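Local coordinates for guanylate kinase (Coxiella burnetii, PDB 3TR0), which catalyses the ATP-dependent phosphorylation of GMP to GDP, a step in the recycling of guanine nucleotides, at residues A[47-51]-A[52-56]; A[187-191]-A[192-196]; A[153-156]-A[157-160]; A[62-65]-A[66-70]. One frame throughout, in Å; residues are numbered along the deposited sequence.

Interaction 1 (A[47-51]-A[52-56]). With 5GP (guanosine-5'-monophosphate), chain D; SO4 (sulfate ion), chain C.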
loop_
_atom_site.group_PDB
_atom_site.type_symbol
_atom_site.label_atom_id
_atom_site.label_comp_id
_atom_site.label_asym_id
_atom_site.label_seq_id
_atom_site.Cartn_x
_atom_site.Cartn_y
_atom_site.Cartn_z
ATOM N N PRO A 47 14.850 -8.829 -33.542
ATOM C CA PRO A 47 15.243 -10.225 -33.337
ATOM C C PRO A 47 15.065 -10.591 -31.869
ATOM O O PRO A 47 15.534 -9.864 -30.992
ATOM C CB PRO A 47 16.727 -10.224 -33.707
ATOM C CG PRO A 47 16.865 -9.101 -34.675
ATOM C CD PRO A 47 15.904 -8.047 -34.212
ATOM N N GLY A 48 14.376 -11.696 -31.605
ATOM C CA GLY A 48 14.098 -12.105 -30.242
ATOM C C GLY A 48 12.659 -11.841 -29.842
ATOM O O GLY A 48 12.101 -12.555 -29.010
ATOM N N ASP A 49 12.056 -10.814 -30.436
ATOM C CA ASP A 49 10.668 -10.464 -30.140
ATOM C C ASP A 49 9.701 -11.531 -30.637
ATOM O O ASP A 49 9.919 -12.142 -31.684
ATOM C CB ASP A 49 10.301 -9.112 -30.759
ATOM C CG ASP A 49 10.946 -7.942 -30.039
ATOM O OD1 ASP A 49 11.344 -8.108 -28.868
ATOM O OD2 ASP A 49 11.042 -6.854 -30.643
ATOM N N GLN A 50 8.626 -11.743 -29.884
ATOM C CA GLN A 50 7.598 -12.702 -30.262
ATOM C C GLN A 50 6.223 -12.043 -30.327
ATOM O O GLN A 50 5.776 -11.417 -29.366
ATOM C CB GLN A 50 7.563 -13.870 -29.277
ATOM C CG GLN A 50 8.820 -14.718 -29.257
ATOM C CD GLN A 50 8.726 -15.862 -28.267
ATOM O OE1 GLN A 50 7.988 -16.825 -28.483
ATOM N NE2 GLN A 50 9.465 -15.758 -27.169
ATOM N N GLU A 51 5.555 -12.189 -31.468
ATOM C CA GLU A 51 4.209 -11.656 -31.641
ATOM C C GLU A 51 3.269 -12.176 -30.553
ATOM O O GLU A 51 3.199 -13.379 -30.306
ATOM C CB GLU A 51 3.666 -12.028 -33.020
ATOM C CG GLU A 51 2.177 -11.782 -33.193
ATOM C CD GLU A 51 1.828 -10.309 -33.288
ATOM O OE1 GLU A 51 2.750 -9.485 -33.465
ATOM O OE2 GLU A 51 0.629 -9.977 -33.185
ATOM N N GLY A 52 2.555 -11.263 -29.902
ATOM C CA GLY A 52 1.609 -11.628 -28.860
ATOM C C GLY A 52 2.257 -11.910 -27.518
ATOM O O GLY A 52 1.573 -12.188 -26.532
ATOM N N VAL A 53 3.584 -11.843 -27.476
ATOM C CA VAL A 53 4.318 -12.062 -26.236
ATOM C C VAL A 53 4.947 -10.758 -25.752
ATOM O O VAL A 53 4.717 -10.324 -24.624
ATOM C CB VAL A 53 5.417 -13.125 -26.412
ATOM C CG1 VAL A 53 6.223 -13.274 -25.129
ATOM C CG2 VAL A 53 4.805 -14.460 -26.829
ATOM N N ASP A 54 5.742 -10.138 -26.617
ATOM C CA ASP A 54 6.350 -8.851 -26.315
ATOM C C ASP A 54 5.386 -7.728 -26.676
ATOM O O ASP A 54 5.141 -6.818 -25.885
ATOM C CB ASP A 54 7.661 -8.703 -27.086
ATOM C CG ASP A 54 8.673 -9.766 -26.710
ATOM O OD1 ASP A 54 9.456 -9.533 -25.766
ATOM O OD2 ASP A 54 8.678 -10.839 -27.348
ATOM N N TYR A 55 4.829 -7.813 -27.878
ATOM C CA TYR A 55 3.859 -6.841 -28.355
ATOM C C TYR A 55 3.002 -7.494 -29.415
ATOM O O TYR A 55 3.312 -8.586 -29.895
ATOM C CB TYR A 55 4.556 -5.652 -29.020
ATOM C CG TYR A 55 5.250 -4.683 -28.088
ATOM C CD1 TYR A 55 4.545 -3.654 -27.474
ATOM C CD2 TYR A 55 6.612 -4.772 -27.859
ATOM C CE1 TYR A 55 5.182 -2.753 -26.632
ATOM C CE2 TYR A 55 7.257 -3.879 -27.023
ATOM C CZ TYR A 55 6.537 -2.874 -26.411
ATOM O OH TYR A 55 7.179 -1.986 -25.580
ATOM N N PHE A 56 1.923 -6.814 -29.778
ATOM C CA PHE A 56 1.258 -7.079 -31.033
ATOM C C PHE A 56 1.885 -6.112 -32.018
ATOM O O PHE A 56 1.627 -4.909 -31.963
ATOM C CB PHE A 56 -0.243 -6.819 -30.925
ATOM C CG PHE A 56 -0.958 -7.771 -30.009
ATOM C CD1 PHE A 56 -1.197 -9.080 -30.401
ATOM C CD2 PHE A 56 -1.402 -7.357 -28.766
ATOM C CE1 PHE A 56 -1.858 -9.957 -29.564
ATOM C CE2 PHE A 56 -2.063 -8.228 -27.927
ATOM C CZ PHE A 56 -2.294 -9.531 -28.329
HETATM P P 5GP D . 10.300 -0.496 -26.302
HETATM O O1P 5GP D . 9.885 -1.938 -26.147
HETATM O O2P 5GP D . 10.286 0.104 -27.683
HETATM O O3P 5GP D . 11.663 -0.321 -25.672
HETATM O "O5'" 5GP D . 9.435 0.408 -25.320
HETATM C "C5'" 5GP D . 9.439 1.821 -25.435
HETATM C "C4'" 5GP D . 8.648 2.459 -24.325
HETATM O "O4'" 5GP D . 7.296 2.692 -24.768
HETATM C "C3'" 5GP D . 8.474 1.616 -23.073
HETATM O "O3'" 5GP D . 9.602 1.660 -22.216
HETATM C "C2'" 5GP D . 7.210 2.188 -22.442
HETATM O "O2'" 5GP D . 7.523 3.318 -21.642
HETATM C "C1'" 5GP D . 6.424 2.672 -23.666
HETATM N N9 5GP D . 5.280 1.801 -23.985
HETATM C C8 5GP D . 5.261 0.502 -24.313
HETATM N N7 5GP D . 3.974 0.135 -24.542
HETATM C C5 5GP D . 3.196 1.227 -24.351
HETATM C C6 5GP D . 1.832 1.486 -24.429
HETATM O O6 5GP D . 1.018 0.580 -24.733
HETATM N N1 5GP D . 1.388 2.723 -24.172
HETATM C C2 5GP D . 2.227 3.714 -23.839
HETATM N N2 5GP D . 1.765 4.960 -23.580
HETATM N N3 5GP D . 3.551 3.493 -23.753
HETATM C C4 5GP D . 4.040 2.263 -24.011
HETATM S S SO4 C . 7.101 -15.216 -33.550
HETATM O O1 SO4 C . 6.552 -16.106 -32.531
HETATM O O2 SO4 C . 8.380 -14.682 -33.088
HETATM O O3 SO4 C . 7.312 -15.963 -34.784
HETATM O O4 SO4 C . 6.173 -14.117 -33.799
#
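Asp54 and Gln50 grip each other twice across a tight turn of the loop that leads into strand 56-57. Carboxylate atom Asp54 OD2 accepts the backbone amide Gln50 N at 2.7 Å, on its anti side and 28° out of the carboxylate plane. In return Asp54 N donates to Gln50 O at 3.0 Å, in the carbonyl plane. The same oxygen takes a second bond, from Val53 N at 2.9 Å, which arrives above that plane. With CG of Asp54 anti to its own carbonyl carbon (chi1 -61°), the carboxylate is swung back to the amide of Gln50. Beside this pair, Gln50 CB packs on Val53 CB at 3.7 Å, and the side chain of Glu51 bends round until OE2 lies at the ring edge of Phe56, 3.4 Å from CD1; its OE1 is held by the amide of Phe57.

Further out, Arg25 pairs with Asp54 OD1, while Arg43 and the amide of Arg46 hold Asp49 OD2. Glu51 N donates to a sulfate ion, probably from the crystallisation liquor. The next residue after Asp54, Tyr55, donates through OH to phosphate oxygen O1P of the bound GMP at 2.8 Å. Asp49 OD1 and Asp54 OD1 stand only 3.9 Å apart, so the two arginines probably offset the repulsion between these carboxylates, in the same loop whose Tyr55 binds the phosphate of GMP.

Interaction 2 (A[187-191]-A[192-196])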
loop_
_atom_site.group_PDB
_atom_site.type_symbol
_atom_site.label_atom_id
_atom_site.label_comp_id
_atom_site.label_asym_id
_atom_site.label_seq_id
_atom_site.Cartn_x
_atom_site.Cartn_y
_atom_site.Cartn_z
ATOM N N GLU A 187 -2.913 -2.678 -2.002
ATOM C CA GLU A 187 -4.074 -2.157 -2.723
ATOM C C GLU A 187 -5.263 -3.086 -2.530
ATOM O O GLU A 187 -6.400 -2.639 -2.371
ATOM C CB GLU A 187 -3.766 -2.014 -4.217
ATOM C CG GLU A 187 -4.842 -1.275 -5.013
ATOM C CD GLU A 187 -6.002 -2.158 -5.450
ATOM O OE1 GLU A 187 -5.926 -3.398 -5.308
ATOM O OE2 GLU A 187 -7.004 -1.597 -5.938
ATOM N N ARG A 188 -4.989 -4.384 -2.535
ATOM C CA ARG A 188 -6.044 -5.389 -2.454
ATOM C C ARG A 188 -6.628 -5.499 -1.055
ATOM O O ARG A 188 -7.589 -6.235 -0.835
ATOM C CB ARG A 188 -5.514 -6.747 -2.903
ATOM C CG ARG A 188 -5.182 -6.818 -4.394
ATOM C CD ARG A 188 -4.405 -8.082 -4.717
ATOM N NE ARG A 188 -4.408 -8.378 -6.148
ATOM C CZ ARG A 188 -3.830 -9.446 -6.688
ATOM N NH1 ARG A 188 -3.191 -10.317 -5.920
ATOM N NH2 ARG A 188 -3.886 -9.639 -7.999
ATOM N N LEU A 189 -6.027 -4.787 -0.107
ATOM C CA LEU A 189 -6.525 -4.765 1.268
ATOM C C LEU A 189 -7.239 -3.457 1.579
ATOM O O LEU A 189 -7.691 -3.247 2.699
ATOM C CB LEU A 189 -5.377 -4.965 2.265
ATOM C CG LEU A 189 -4.594 -6.275 2.201
ATOM C CD1 LEU A 189 -3.273 -6.162 2.953
ATOM C CD2 LEU A 189 -5.415 -7.428 2.739
ATOM N N GLN A 190 -7.326 -2.568 0.593
ATOM C CA GLN A 190 -8.024 -1.298 0.773
ATOM C C GLN A 190 -9.499 -1.524 1.079
ATOM O O GLN A 190 -10.097 -2.483 0.594
ATOM C CB GLN A 190 -7.902 -0.437 -0.485
ATOM C CG GLN A 190 -6.496 0.065 -0.751
ATOM C CD GLN A 190 -6.406 0.883 -2.019
ATOM O OE1 GLN A 190 -7.402 1.090 -2.716
ATOM N NE2 GLN A 190 -5.207 1.352 -2.329
ATOM N N ARG A 191 -10.082 -0.625 1.865
ATOM C CA ARG A 191 -11.483 -0.751 2.261
ATOM C C ARG A 191 -12.398 -0.882 1.053
ATOM O O ARG A 191 -13.319 -1.696 1.056
ATOM C CB ARG A 191 -11.926 0.448 3.093
ATOM C CG ARG A 191 -13.370 0.345 3.561
ATOM C CD ARG A 191 -13.961 1.707 3.850
ATOM N NE ARG A 191 -14.073 2.519 2.643
ATOM C CZ ARG A 191 -13.591 3.752 2.524
ATOM N NH1 ARG A 191 -12.963 4.322 3.544
ATOM N NH2 ARG A 191 -13.739 4.415 1.386
ATOM N N ASP A 192 -12.155 -0.075 0.022
ATOM C CA ASP A 192 -13.009 -0.125 -1.161
ATOM C C ASP A 192 -12.992 -1.500 -1.828
ATOM O O ASP A 192 -14.036 -2.009 -2.242
ATOM C CB ASP A 192 -12.681 0.995 -2.163
ATOM C CG ASP A 192 -11.198 1.092 -2.500
ATOM O OD1 ASP A 192 -10.436 0.141 -2.238
ATOM O OD2 ASP A 192 -10.795 2.142 -3.044
ATOM N N VAL A 193 -11.809 -2.099 -1.922
ATOM C CA VAL A 193 -11.673 -3.435 -2.487
ATOM C C VAL A 193 -12.281 -4.486 -1.559
ATOM O O VAL A 193 -12.934 -5.425 -2.012
ATOM C CB VAL A 193 -10.203 -3.802 -2.739
ATOM C CG1 VAL A 193 -10.088 -5.267 -3.136
ATOM C CG2 VAL A 193 -9.600 -2.896 -3.817
ATOM N N GLN A 194 -12.059 -4.323 -0.259
ATOM C CA GLN A 194 -12.517 -5.306 0.723
ATOM C C GLN A 194 -14.027 -5.317 0.947
ATOM O O GLN A 194 -14.592 -6.347 1.321
ATOM C CB GLN A 194 -11.779 -5.118 2.053
ATOM C CG GLN A 194 -10.300 -5.476 1.994
ATOM C CD GLN A 194 -10.065 -6.971 1.920
ATOM O OE1 GLN A 194 -10.579 -7.648 1.035
ATOM N NE2 GLN A 194 -9.289 -7.494 2.857
ATOM N N GLU A 195 -14.675 -4.173 0.743
ATOM C CA GLU A 195 -16.129 -4.112 0.832
ATOM C C GLU A 195 -16.732 -5.158 -0.096
ATOM O O GLU A 195 -17.769 -5.749 0.203
ATOM C CB GLU A 195 -16.645 -2.718 0.453
ATOM C CG GLU A 195 -16.389 -1.625 1.490
ATOM C CD GLU A 195 -17.563 -1.411 2.433
ATOM O OE1 GLU A 195 -18.230 -2.400 2.797
ATOM O OE2 GLU A 195 -17.822 -0.247 2.809
ATOM N N LYS A 196 -16.065 -5.391 -1.223
ATOM C CA LYS A 196 -16.545 -6.344 -2.216
ATOM C C LYS A 196 -16.110 -7.768 -1.873
ATOM O O LYS A 196 -16.938 -8.668 -1.778
ATOM C CB LYS A 196 -16.040 -5.960 -3.611
ATOM C CG LYS A 196 -16.518 -4.602 -4.095
ATOM C CD LYS A 196 -17.943 -4.672 -4.621
ATOM C CE LYS A 196 -18.469 -3.292 -4.980
ATOM N NZ LYS A 196 -18.637 -2.431 -3.776
#
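Gln190 and Gln194 are joined by a main-chain bond at the start of helix 191-197, where Gln194 N donates to Gln190 O at 2.8 Å, nearly along the C=O axis. Gln190 holds the N-cap position. One residue on, Glu195 N reaches Arg191 O, also at 2.8 Å, from a direction tilted 21° off the carbonyl plane. Just ahead, Glu187 to Gln190 form a type I beta turn closed by Gln190 N on Glu187 O.

Van der Waals contact comes from the two methyls of Val193, which lie against main-chain carbonyls of the turn: CG2 is 3.5 Å from Glu187 O, and CG1 equally close to Arg188 O. The side chain of Glu187 bends at chi2 (-84°) and crosses that of Val193 at about a right angle, bringing OE2, which is hydrogen-bonded to Asn8 ND2, to 3.6 Å from CG2. Gln194 folds back at its own chi2 (-73°) to lie alongside Leu189, with NE2 3.9 Å from Leu189 CD2.

Polar bonds also reach the second subunit. There Lys162 forms a salt bridge and Tyr161 a hydrogen bond with Glu195, in one of its two modelled conformers; Arg191 NH1 makes a weak bond to Phe164 O, and Gln194 NE2 donates to Leu167 O of that subunit.

The turn thus links helix 173-187 to helix 191-197. Arg188 ties it to Asp99, at the start of strand 99-103, and to the carbonyl of Ala32 beyond helix 20-30, while Gln194 and Glu195 meet the neighbouring subunit.

Interaction 3 (A[153-156]-A[157-160])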
loop_
_atom_site.group_PDB
_atom_site.type_symbol
_atom_site.label_atom_id
_atom_site.label_comp_id
_atom_site.label_asym_id
_atom_site.label_seq_id
_atom_site.Cartn_x
_atom_site.Cartn_y
_atom_site.Cartn_z
ATOM N N LEU A 153 16.185 10.620 -23.633
ATOM C CA LEU A 153 14.766 10.365 -23.409
ATOM C C LEU A 153 14.522 9.745 -22.036
ATOM O O LEU A 153 13.429 9.852 -21.483
ATOM C CB LEU A 153 14.195 9.450 -24.493
ATOM C CG LEU A 153 13.981 10.056 -25.880
ATOM C CD1 LEU A 153 13.274 9.060 -26.790
ATOM C CD2 LEU A 153 13.184 11.346 -25.774
ATOM N N ALA A 154 15.545 9.093 -21.495
ATOM C CA ALA A 154 15.435 8.450 -20.187
ATOM C C ALA A 154 15.418 9.479 -19.063
ATOM O O ALA A 154 14.674 9.341 -18.091
ATOM C CB ALA A 154 16.570 7.459 -19.986
ATOM N N ARG A 155 16.243 10.511 -19.196
ATOM C CA ARG A 155 16.297 11.568 -18.196
ATOM C C ARG A 155 15.017 12.393 -18.203
ATOM O O ARG A 155 14.599 12.912 -17.170
ATOM C CB ARG A 155 17.508 12.472 -18.421
ATOM C CG ARG A 155 18.826 11.840 -18.028
ATOM C CD ARG A 155 19.886 12.900 -17.780
ATOM N NE ARG A 155 21.003 12.377 -17.000
ATOM C CZ ARG A 155 21.976 13.127 -16.494
ATOM N NH1 ARG A 155 21.971 14.440 -16.682
ATOM N NH2 ARG A 155 22.953 12.565 -15.796
ATOM N N GLU A 156 14.402 12.512 -19.373
ATOM C CA GLU A 156 13.150 13.243 -19.510
ATOM C C GLU A 156 11.994 12.414 -18.971
ATOM O O GLU A 156 11.049 12.949 -18.390
ATOM C CB GLU A 156 12.900 13.609 -20.974
ATOM C CG GLU A 156 13.974 14.491 -21.584
ATOM C CD GLU A 156 13.715 14.793 -23.046
ATOM O OE1 GLU A 156 12.766 14.212 -23.616
ATOM O OE2 GLU A 156 14.459 15.611 -23.627
ATOM N N GLU A 157 12.068 11.102 -19.174
ATOM C CA GLU A 157 11.089 10.195 -18.594
ATOM C C GLU A 157 11.179 10.281 -17.075
ATOM O O GLU A 157 10.164 10.343 -16.386
ATOM C CB GLU A 157 11.340 8.755 -19.053
ATOM C CG GLU A 157 10.316 7.738 -18.541
ATOM C CD GLU A 157 9.071 7.663 -19.412
ATOM O OE1 GLU A 157 9.048 8.327 -20.470
ATOM O OE2 GLU A 157 8.119 6.938 -19.045
HETATM N N MSE A 158 12.402 10.298 -16.554
HETATM C CA MSE A 158 12.599 10.282 -15.105
HETATM C C MSE A 158 12.174 11.582 -14.424
HETATM O O MSE A 158 11.795 11.576 -13.257
HETATM C CB MSE A 158 14.041 9.918 -14.751
HETATM C CG MSE A 158 14.253 8.422 -14.589
HETATM SE SE MSE A 158 16.097 7.954 -14.227
HETATM C CE MSE A 158 16.906 8.650 -15.858
ATOM N N ALA A 159 12.225 12.691 -15.154
ATOM C CA ALA A 159 11.778 13.968 -14.612
ATOM C C ALA A 159 10.287 13.938 -14.282
ATOM O O ALA A 159 9.790 14.793 -13.547
ATOM C CB ALA A 159 12.081 15.093 -15.584
ATOM N N HIS A 160 9.578 12.952 -14.823
ATOM C CA HIS A 160 8.139 12.820 -14.582
ATOM C C HIS A 160 7.798 11.947 -13.375
ATOM O O HIS A 160 6.627 11.634 -13.151
ATOM C CB HIS A 160 7.429 12.264 -15.821
ATOM C CG HIS A 160 7.379 13.223 -16.970
ATOM N ND1 HIS A 160 6.395 14.178 -17.097
ATOM C CD2 HIS A 160 8.194 13.376 -18.041
ATOM C CE1 HIS A 160 6.603 14.880 -18.199
ATOM N NE2 HIS A 160 7.690 14.414 -18.788
HETATM O O HOH W 1 10.361 10.452 -22.214
#
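The imidazole of His160 turns its edge to the carbonyl of Glu156, with CD2 2.9 Å from Glu156 O and the oxygen near the ring plane; Glu157 O also lies at the edge, in plane. CG stands anti to the carbonyl carbon of His160 (chi1 -70°), which folds the ring back beside the helix end. Trp106 stacks on this ring, and Glu163 bonds to ND1.

The side chain of Glu157 is bent, and a water lies within bonding distance of both Glu157 OE1 (3.0 Å) and Leu153 O, though it has more acceptors near it than protons to give. Leu153 O also receives Glu157 N. Met158, a selenomethionine, curls back at chi3 (-61°), so CE rests 3.2 Å from Ala154 O and 4.3 Å from Ala154 CB. Phe123, Ile129 and Leu132 touch Met158, and Leu205 of the second subunit packs on it.

Bonds from Met158 N to Ala154 O, at 2.9 Å, and from Ala159 N to Arg155 O, at 3.1 Å, continue the alpha-helical pattern. This is the C-terminal part of helix 147-158 in a P-loop kinase fold: Ala154 and Met158 pack on Pro15 of the predicted ATP-binding loop, and Glu157 approaches the bound GMP.

Interaction 4 (A[62-65]-A[66-70])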
loop_
_atom_site.group_PDB
_atom_site.type_symbol
_atom_site.label_atom_id
_atom_site.label_comp_id
_atom_site.label_asym_id
_atom_site.label_seq_id
_atom_site.Cartn_x
_atom_site.Cartn_y
_atom_site.Cartn_z
ATOM N N ARG A 62 -2.316 0.313 -39.680
ATOM C CA ARG A 62 -3.118 -0.388 -38.682
ATOM C C ARG A 62 -3.264 0.414 -37.388
ATOM O O ARG A 62 -4.361 0.527 -36.840
ATOM C CB ARG A 62 -2.507 -1.753 -38.375
ATOM C CG ARG A 62 -3.201 -2.914 -39.055
ATOM C CD ARG A 62 -2.445 -4.210 -38.826
ATOM N NE ARG A 62 -1.159 -4.222 -39.519
ATOM C CZ ARG A 62 -0.310 -5.244 -39.498
ATOM N NH1 ARG A 62 -0.609 -6.340 -38.812
ATOM N NH2 ARG A 62 0.836 -5.170 -40.161
ATOM N N PHE A 63 -2.159 0.964 -36.898
ATOM C CA PHE A 63 -2.182 1.689 -35.630
ATOM C C PHE A 63 -3.032 2.948 -35.733
ATOM O O PHE A 63 -3.853 3.227 -34.859
ATOM C CB PHE A 63 -0.765 2.048 -35.179
ATOM C CG PHE A 63 -0.669 2.412 -33.725
ATOM C CD1 PHE A 63 -1.109 3.647 -33.276
ATOM C CD2 PHE A 63 -0.143 1.519 -32.808
ATOM C CE1 PHE A 63 -1.025 3.983 -31.940
ATOM C CE2 PHE A 63 -0.060 1.851 -31.466
ATOM C CZ PHE A 63 -0.501 3.085 -31.035
ATOM N N GLN A 64 -2.835 3.706 -36.807
ATOM C CA GLN A 64 -3.596 4.931 -37.016
ATOM C C GLN A 64 -5.083 4.612 -37.088
ATOM O O GLN A 64 -5.912 5.333 -36.530
ATOM C CB GLN A 64 -3.136 5.649 -38.285
ATOM C CG GLN A 64 -3.902 6.930 -38.582
ATOM C CD GLN A 64 -3.722 7.982 -37.506
ATOM O OE1 GLN A 64 -4.623 8.779 -37.244
ATOM N NE2 GLN A 64 -2.551 7.994 -36.876
ATOM N N ALA A 65 -5.413 3.525 -37.778
ATOM C CA ALA A 65 -6.786 3.046 -37.836
ATOM C C ALA A 65 -7.345 2.890 -36.424
ATOM O O ALA A 65 -8.373 3.476 -36.088
ATOM C CB ALA A 65 -6.857 1.729 -38.588
HETATM N N MSE A 66 -6.654 2.109 -35.598
HETATM C CA MSE A 66 -7.084 1.877 -34.216
HETATM C C MSE A 66 -7.294 3.180 -33.446
HETATM O O MSE A 66 -8.241 3.300 -32.668
HETATM C CB MSE A 66 -6.084 0.979 -33.479
HETATM C CG MSE A 66 -6.386 -0.507 -33.576
HETATM SE SE MSE A 66 -4.806 -1.636 -33.328
HETATM C CE MSE A 66 -5.673 -3.381 -33.397
ATOM N N VAL A 67 -6.415 4.152 -33.669
ATOM C CA VAL A 67 -6.529 5.449 -33.008
ATOM C C VAL A 67 -7.823 6.164 -33.392
ATOM O O VAL A 67 -8.568 6.620 -32.528
ATOM C CB VAL A 67 -5.333 6.362 -33.332
ATOM C CG1 VAL A 67 -5.531 7.736 -32.706
ATOM C CG2 VAL A 67 -4.032 5.729 -32.854
ATOM N N LYS A 68 -8.086 6.260 -34.695
ATOM C CA LYS A 68 -9.300 6.909 -35.183
ATOM C C LYS A 68 -10.557 6.149 -34.757
ATOM O O LYS A 68 -11.608 6.749 -34.533
ATOM C CB LYS A 68 -9.264 7.046 -36.707
ATOM C CG LYS A 68 -8.131 7.914 -37.231
ATOM C CD LYS A 68 -8.102 7.927 -38.752
ATOM C CE LYS A 68 -6.924 8.731 -39.279
ATOM N NZ LYS A 68 -6.820 8.659 -40.762
ATOM N N GLU A 69 -10.440 4.829 -34.650
ATOM C CA GLU A 69 -11.568 3.986 -34.266
ATOM C C GLU A 69 -11.835 4.056 -32.763
ATOM O O GLU A 69 -12.925 3.716 -32.301
ATOM C CB GLU A 69 -11.316 2.532 -34.674
ATOM C CG GLU A 69 -11.151 2.314 -36.170
ATOM C CD GLU A 69 -10.880 0.862 -36.526
ATOM O OE1 GLU A 69 -11.462 -0.034 -35.879
ATOM O OE2 GLU A 69 -10.080 0.612 -37.451
ATOM N N GLY A 70 -10.833 4.493 -32.005
ATOM C CA GLY A 70 -10.951 4.578 -30.559
ATOM C C GLY A 70 -10.685 3.250 -29.875
ATOM O O GLY A 70 -11.127 3.021 -28.750
#
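A Schellman motif ends helix 60-69, in which Phe63 and Val67 meet one turn apart. The helix turns inward an apolar side made by Phe63, Met66 and Val67, which packs against Phe72 and, through Val67, His75 of strand 72-78. Val67 CG2 sits 3.6 Å from Phe63 CE1, approaching the ring obliquely, and the same methyl comes 3.2 Å from Phe63 O. CG of Phe63 stands anti to the backbone N (chi1 -163°), carrying the ring off the helix to stack on Phe72 and to meet the ring of His82. Met66, a selenomethionine, extends past CG and touches Ile58 and Ala71.

On another side of the helix, Gln64 is bent at chi2 (63°) and lies against the extended chain of Lys68. Gln64 OE1 is 3.1 Å from Lys68 CE, whereas NZ is 4.1 Å from that oxygen, so the amide meets the aliphatic part of the lysine and not its charged end.

Four main-chain bonds run between the halves. Lys68 N to Gln64 O, at 3.0 Å, is nearly straight at hydrogen (170°); Met66 N to Arg62 O, Val67 N to Phe63 O and Glu69 N to Ala65 O are the others. At the C-terminal end Gly70 takes a positive phi, and its amide points back into the last turn, weakly to Met66 O and also to Val67 O. Beside that turn, Glu69 lays its side chain along the carbonyl of Ala65, with CG 3.0 Å from Ala65 O.

Overall arrangement
From the N terminus the order is interaction 1, interaction 4, interaction 3 and interaction 2. Each is a local contact within one continuous segment, and none nests in or crosses another. Interaction 1 closes a turn in the loop between strands 40-41 and 56-57; interaction 4 ends the helix leading to strand 72-78, so both border the mixed sheet, with nearest atoms about 7 Å apart. Interaction 3 lies at the C-terminal part of helix 147-158, beside the nucleotide site, where interaction 1 supplies a bond to the GMP phosphate. Interaction 2 joins helices 173-187 and 191-197 on the opposite side of the chain's centre from interaction 1. Interactions 2 and 3 both touch the second subunit.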